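Long-range contact in succinylglutamate desuccinylase/aspartoacylase (Shewanella frigidimarina, PDB 3LWU), which binds zinc and is probably a hydrolase of the succinylglutamate desuccinylase/aspartoacylase family, acting on ester bonds: residues Ala53-Glu66 and Leu178-His192. Numbering follows the deposited sequence.
With ZN (zinc ion), chain C.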
# COMPACT_ATOMS: atom_id res chain seq x y z
N ALA A 53 -17.47 41.98 12.89
CA ALA A 53 -18.03 40.94 12.04
C ALA A 53 -17.55 39.54 12.44
O ALA A 53 -16.43 39.34 12.92
CB ALA A 53 -17.76 41.25 10.54
N PRO A 54 -18.43 38.56 12.24
CA PRO A 54 -18.05 37.16 12.44
C PRO A 54 -16.83 36.76 11.57
O PRO A 54 -16.70 37.22 10.44
CB PRO A 54 -19.29 36.39 12.01
CG PRO A 54 -20.39 37.39 11.90
CD PRO A 54 -19.78 38.70 11.67
N SER A 55 -15.96 35.93 12.13
CA SER A 55 -14.80 35.43 11.43
C SER A 55 -15.05 34.01 10.98
O SER A 55 -15.91 33.29 11.55
CB SER A 55 -13.56 35.49 12.32
OG SER A 55 -13.71 34.66 13.46
N VAL A 56 -14.24 33.60 10.00
CA VAL A 56 -14.43 32.35 9.30
C VAL A 56 -13.13 31.61 9.14
O VAL A 56 -12.08 32.21 8.84
CB VAL A 56 -15.04 32.63 7.90
CG1 VAL A 56 -15.33 31.33 7.12
CG2 VAL A 56 -16.30 33.47 8.07
N TYR A 57 -13.19 30.29 9.31
CA TYR A 57 -12.03 29.41 9.06
C TYR A 57 -12.50 28.35 8.08
O TYR A 57 -13.52 27.70 8.30
CB TYR A 57 -11.55 28.74 10.34
CG TYR A 57 -10.50 27.67 10.12
CD1 TYR A 57 -9.17 28.01 9.90
CD2 TYR A 57 -10.85 26.33 10.08
CE1 TYR A 57 -8.23 27.07 9.71
CE2 TYR A 57 -9.89 25.36 9.85
CZ TYR A 57 -8.58 25.74 9.67
OH TYR A 57 -7.59 24.80 9.46
N ILE A 58 -11.79 28.24 6.97
CA ILE A 58 -12.15 27.32 5.91
C ILE A 58 -10.95 26.46 5.60
O ILE A 58 -9.89 27.01 5.37
CB ILE A 58 -12.52 28.08 4.64
CG1 ILE A 58 -13.70 29.02 4.91
CG2 ILE A 58 -12.89 27.09 3.51
CD1 ILE A 58 -14.09 29.94 3.69
N GLN A 59 -11.10 25.13 5.63
CA GLN A 59 -10.00 24.22 5.31
C GLN A 59 -10.45 23.19 4.29
O GLN A 59 -11.62 22.92 4.16
CB GLN A 59 -9.41 23.53 6.55
CG GLN A 59 -10.37 22.56 7.31
CD GLN A 59 -9.69 21.80 8.42
OE1 GLN A 59 -8.75 22.32 9.04
NE2 GLN A 59 -10.14 20.56 8.68
N ALA A 60 -9.50 22.65 3.52
CA ALA A 60 -9.77 21.59 2.58
C ALA A 60 -8.75 20.48 2.69
O ALA A 60 -7.61 20.72 3.12
CB ALA A 60 -9.76 22.14 1.10
N ASN A 61 -9.16 19.27 2.27
CA ASN A 61 -8.21 18.21 1.81
C ASN A 61 -7.51 17.52 2.96
O ASN A 61 -6.43 16.97 2.80
CB ASN A 61 -7.21 18.82 0.80
CG ASN A 61 -6.60 17.82 -0.21
OD1 ASN A 61 -5.79 18.25 -1.03
ND2 ASN A 61 -7.00 16.52 -0.19
N VAL A 62 -8.16 17.48 4.13
CA VAL A 62 -7.66 16.67 5.23
C VAL A 62 -7.63 15.19 4.87
O VAL A 62 -6.74 14.44 5.30
CB VAL A 62 -8.48 16.88 6.49
CG1 VAL A 62 -8.13 15.84 7.54
CG2 VAL A 62 -8.22 18.29 7.03
N HIS A 63 -8.62 14.77 4.11
CA HIS A 63 -8.60 13.47 3.44
C HIS A 63 -7.90 13.72 2.14
O HIS A 63 -8.37 14.49 1.34
CB HIS A 63 -10.05 12.95 3.23
CG HIS A 63 -10.66 12.35 4.45
ND1 HIS A 63 -11.98 12.52 4.81
CD2 HIS A 63 -10.10 11.63 5.46
CE1 HIS A 63 -12.22 11.89 5.94
NE2 HIS A 63 -11.10 11.35 6.37
N GLY A 64 -6.76 13.07 1.89
CA GLY A 64 -5.86 13.53 0.84
C GLY A 64 -6.31 13.35 -0.59
O GLY A 64 -5.79 14.02 -1.47
N ALA A 65 -7.25 12.43 -0.83
CA ALA A 65 -7.83 12.21 -2.15
C ALA A 65 -8.87 13.25 -2.49
O ALA A 65 -9.28 13.40 -3.64
CB ALA A 65 -8.49 10.78 -2.23
N GLU A 66 -9.34 13.95 -1.47
CA GLU A 66 -10.47 14.85 -1.60
C GLU A 66 -9.99 16.24 -1.98
O GLU A 66 -10.03 17.16 -1.15
CB GLU A 66 -11.28 14.80 -0.31
CG GLU A 66 -11.83 13.41 -0.04
CD GLU A 66 -12.60 13.25 1.26
OE1 GLU A 66 -12.89 14.28 1.90
OE2 GLU A 66 -12.87 12.07 1.69
N LEU A 178 -4.82 22.14 13.38
CA LEU A 178 -5.93 22.67 12.60
C LEU A 178 -7.05 23.19 13.50
O LEU A 178 -7.65 24.23 13.23
CB LEU A 178 -6.49 21.62 11.65
CG LEU A 178 -5.48 21.10 10.59
CD1 LEU A 178 -6.14 20.03 9.73
CD2 LEU A 178 -4.86 22.20 9.71
N GLN A 179 -7.32 22.46 14.58
CA GLN A 179 -8.44 22.73 15.46
C GLN A 179 -8.18 24.03 16.22
O GLN A 179 -9.14 24.82 16.47
CB GLN A 179 -8.61 21.53 16.41
CG GLN A 179 -9.82 21.59 17.34
CD GLN A 179 -10.06 20.29 18.14
OE1 GLN A 179 -9.61 19.20 17.76
NE2 GLN A 179 -10.79 20.41 19.24
N ALA A 180 -6.92 24.25 16.61
CA ALA A 180 -6.52 25.48 17.32
C ALA A 180 -6.88 26.70 16.51
O ALA A 180 -7.37 27.68 17.06
CB ALA A 180 -5.03 25.48 17.60
N MSE A 181 -6.68 26.64 15.18
CA MSE A 181 -7.12 27.74 14.30
C MSE A 181 -8.66 27.79 14.17
O MSE A 181 -9.25 28.87 14.24
CB MSE A 181 -6.48 27.62 12.93
CG MSE A 181 -5.01 27.94 12.90
SE MSE A 181 -4.29 27.79 11.07
CE MSE A 181 -4.44 25.85 10.91
N ALA A 182 -9.30 26.63 14.00
CA ALA A 182 -10.75 26.58 13.82
C ALA A 182 -11.49 27.18 15.02
O ALA A 182 -12.50 27.87 14.87
CB ALA A 182 -11.22 25.13 13.56
N HIS A 183 -10.95 26.94 16.21
CA HIS A 183 -11.56 27.43 17.45
C HIS A 183 -11.61 28.97 17.53
O HIS A 183 -12.43 29.50 18.26
CB HIS A 183 -10.83 26.87 18.68
CG HIS A 183 -11.30 25.51 19.11
ND1 HIS A 183 -12.63 25.15 19.16
CD2 HIS A 183 -10.60 24.42 19.53
CE1 HIS A 183 -12.73 23.90 19.57
NE2 HIS A 183 -11.52 23.43 19.82
N GLN A 184 -10.73 29.66 16.81
CA GLN A 184 -10.66 31.09 16.81
C GLN A 184 -11.81 31.69 16.03
O GLN A 184 -12.09 32.86 16.23
CB GLN A 184 -9.35 31.60 16.17
CG GLN A 184 -8.05 31.39 16.99
CD GLN A 184 -7.98 32.27 18.26
OE1 GLN A 184 -8.91 33.04 18.58
NE2 GLN A 184 -6.87 32.15 18.98
N ALA A 185 -12.45 30.92 15.15
CA ALA A 185 -13.44 31.45 14.21
C ALA A 185 -14.90 31.30 14.70
O ALA A 185 -15.22 30.42 15.48
CB ALA A 185 -13.28 30.80 12.88
N ASP A 186 -15.79 32.14 14.19
CA ASP A 186 -17.23 32.04 14.50
C ASP A 186 -17.93 31.02 13.60
O ASP A 186 -19.02 30.51 13.93
CB ASP A 186 -17.90 33.40 14.32
CG ASP A 186 -17.38 34.43 15.30
OD1 ASP A 186 -17.64 34.26 16.51
OD2 ASP A 186 -16.70 35.40 14.88
N ILE A 187 -17.33 30.79 12.44
CA ILE A 187 -17.88 29.96 11.39
C ILE A 187 -16.76 29.10 10.89
O ILE A 187 -15.68 29.61 10.55
CB ILE A 187 -18.39 30.82 10.21
CG1 ILE A 187 -19.59 31.67 10.64
CG2 ILE A 187 -18.79 29.92 9.03
CD1 ILE A 187 -19.78 32.97 9.80
N VAL A 188 -16.99 27.79 10.87
CA VAL A 188 -15.98 26.82 10.43
C VAL A 188 -16.56 26.02 9.27
O VAL A 188 -17.64 25.48 9.39
CB VAL A 188 -15.59 25.85 11.57
CG1 VAL A 188 -14.72 24.64 11.04
CG2 VAL A 188 -14.88 26.61 12.68
N LEU A 189 -15.83 25.96 8.15
CA LEU A 189 -16.21 25.16 7.00
C LEU A 189 -15.08 24.19 6.73
O LEU A 189 -13.94 24.61 6.42
CB LEU A 189 -16.46 26.01 5.77
CG LEU A 189 -17.45 27.18 5.90
CD1 LEU A 189 -17.43 28.02 4.62
CD2 LEU A 189 -18.85 26.73 6.26
N ASP A 190 -15.39 22.90 6.84
CA ASP A 190 -14.45 21.82 6.52
C ASP A 190 -14.88 21.24 5.19
O ASP A 190 -15.95 20.68 5.09
CB ASP A 190 -14.50 20.75 7.61
CG ASP A 190 -13.36 19.76 7.54
OD1 ASP A 190 -12.41 19.96 6.75
OD2 ASP A 190 -13.42 18.74 8.30
N LEU A 191 -14.05 21.42 4.18
CA LEU A 191 -14.37 21.01 2.82
C LEU A 191 -13.80 19.64 2.46
O LEU A 191 -12.58 19.44 2.43
CB LEU A 191 -13.82 22.03 1.84
CG LEU A 191 -14.16 23.51 2.01
CD1 LEU A 191 -13.71 24.27 0.84
CD2 LEU A 191 -15.69 23.75 2.24
N HIS A 192 -14.71 18.73 2.16
CA HIS A 192 -14.43 17.35 1.83
C HIS A 192 -15.05 16.99 0.47
O HIS A 192 -15.68 17.81 -0.17
CB HIS A 192 -15.03 16.46 2.91
CG HIS A 192 -14.29 16.46 4.21
ND1 HIS A 192 -13.59 15.37 4.66
CD2 HIS A 192 -14.18 17.40 5.18
CE1 HIS A 192 -13.10 15.63 5.86
NE2 HIS A 192 -13.42 16.87 6.19
ZN ZN C . -13.44 13.53 3.74
O HOH W 1 -13.59 36.01 15.62
O HOH W 2 -10.92 33.88 13.30
O HOH W 3 -10.94 18.72 4.64
O HOH W 4 -11.60 19.11 -0.05
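H63 and E66, in the turn after strand 56-60, and H192, near the end of the neighbouring parallel strand, bind one zinc ion. ND1 of H63 and ND1 of H192 each lie 2.1 Å from the zinc. E66 is lopsidedly bidentate, with OE1 at 2.1 Å and OE2 at 2.6 Å from the metal. E66 OE1 also takes a hydrogen bond from the backbone N of T193. The two imidazole planes are 75° apart. H192 NE2 gives a weak hydrogen bond to D190 OD2, and H63 NE2 is held by N119, so second-shell groups probably help orient both rings.

The strands 56-60 and 187-192 pair by backbone bonds: Y57 N to I187 O, L189 N to Y57 O, Q59 N to L189 O and L191 N to Q59 O. At the other end, S55 N donates to the anti lone pair of D186 OD2 (2.9 Å, 167°).

With chi1 at 171° the Y57 ring swings away from its own N, and one face lies against the backbone of M181 and A182 in helix 170-182. Y57 OH donates to Q59 OE1 (2.8 Å), in the plane of the Q59 carbonyl. Q59 NE2 meets D190 OD1 from above the carboxylate plane (3.0 Å) and also bonds Y124.

On the other sheet face, I58 and L189 lie side by side, pointing the same way, with I58 CG1 3.9 Å from L189 CD1. I58 also touches helix 68-80, and L189 touches F259.

A chain of hydrogen bonds, weak at its last link, runs from Y57 through Q59 and D190 to the zinc ligand H192. The buried carboxylate of D190 would probably polarise H192 and strengthen its hold on zinc.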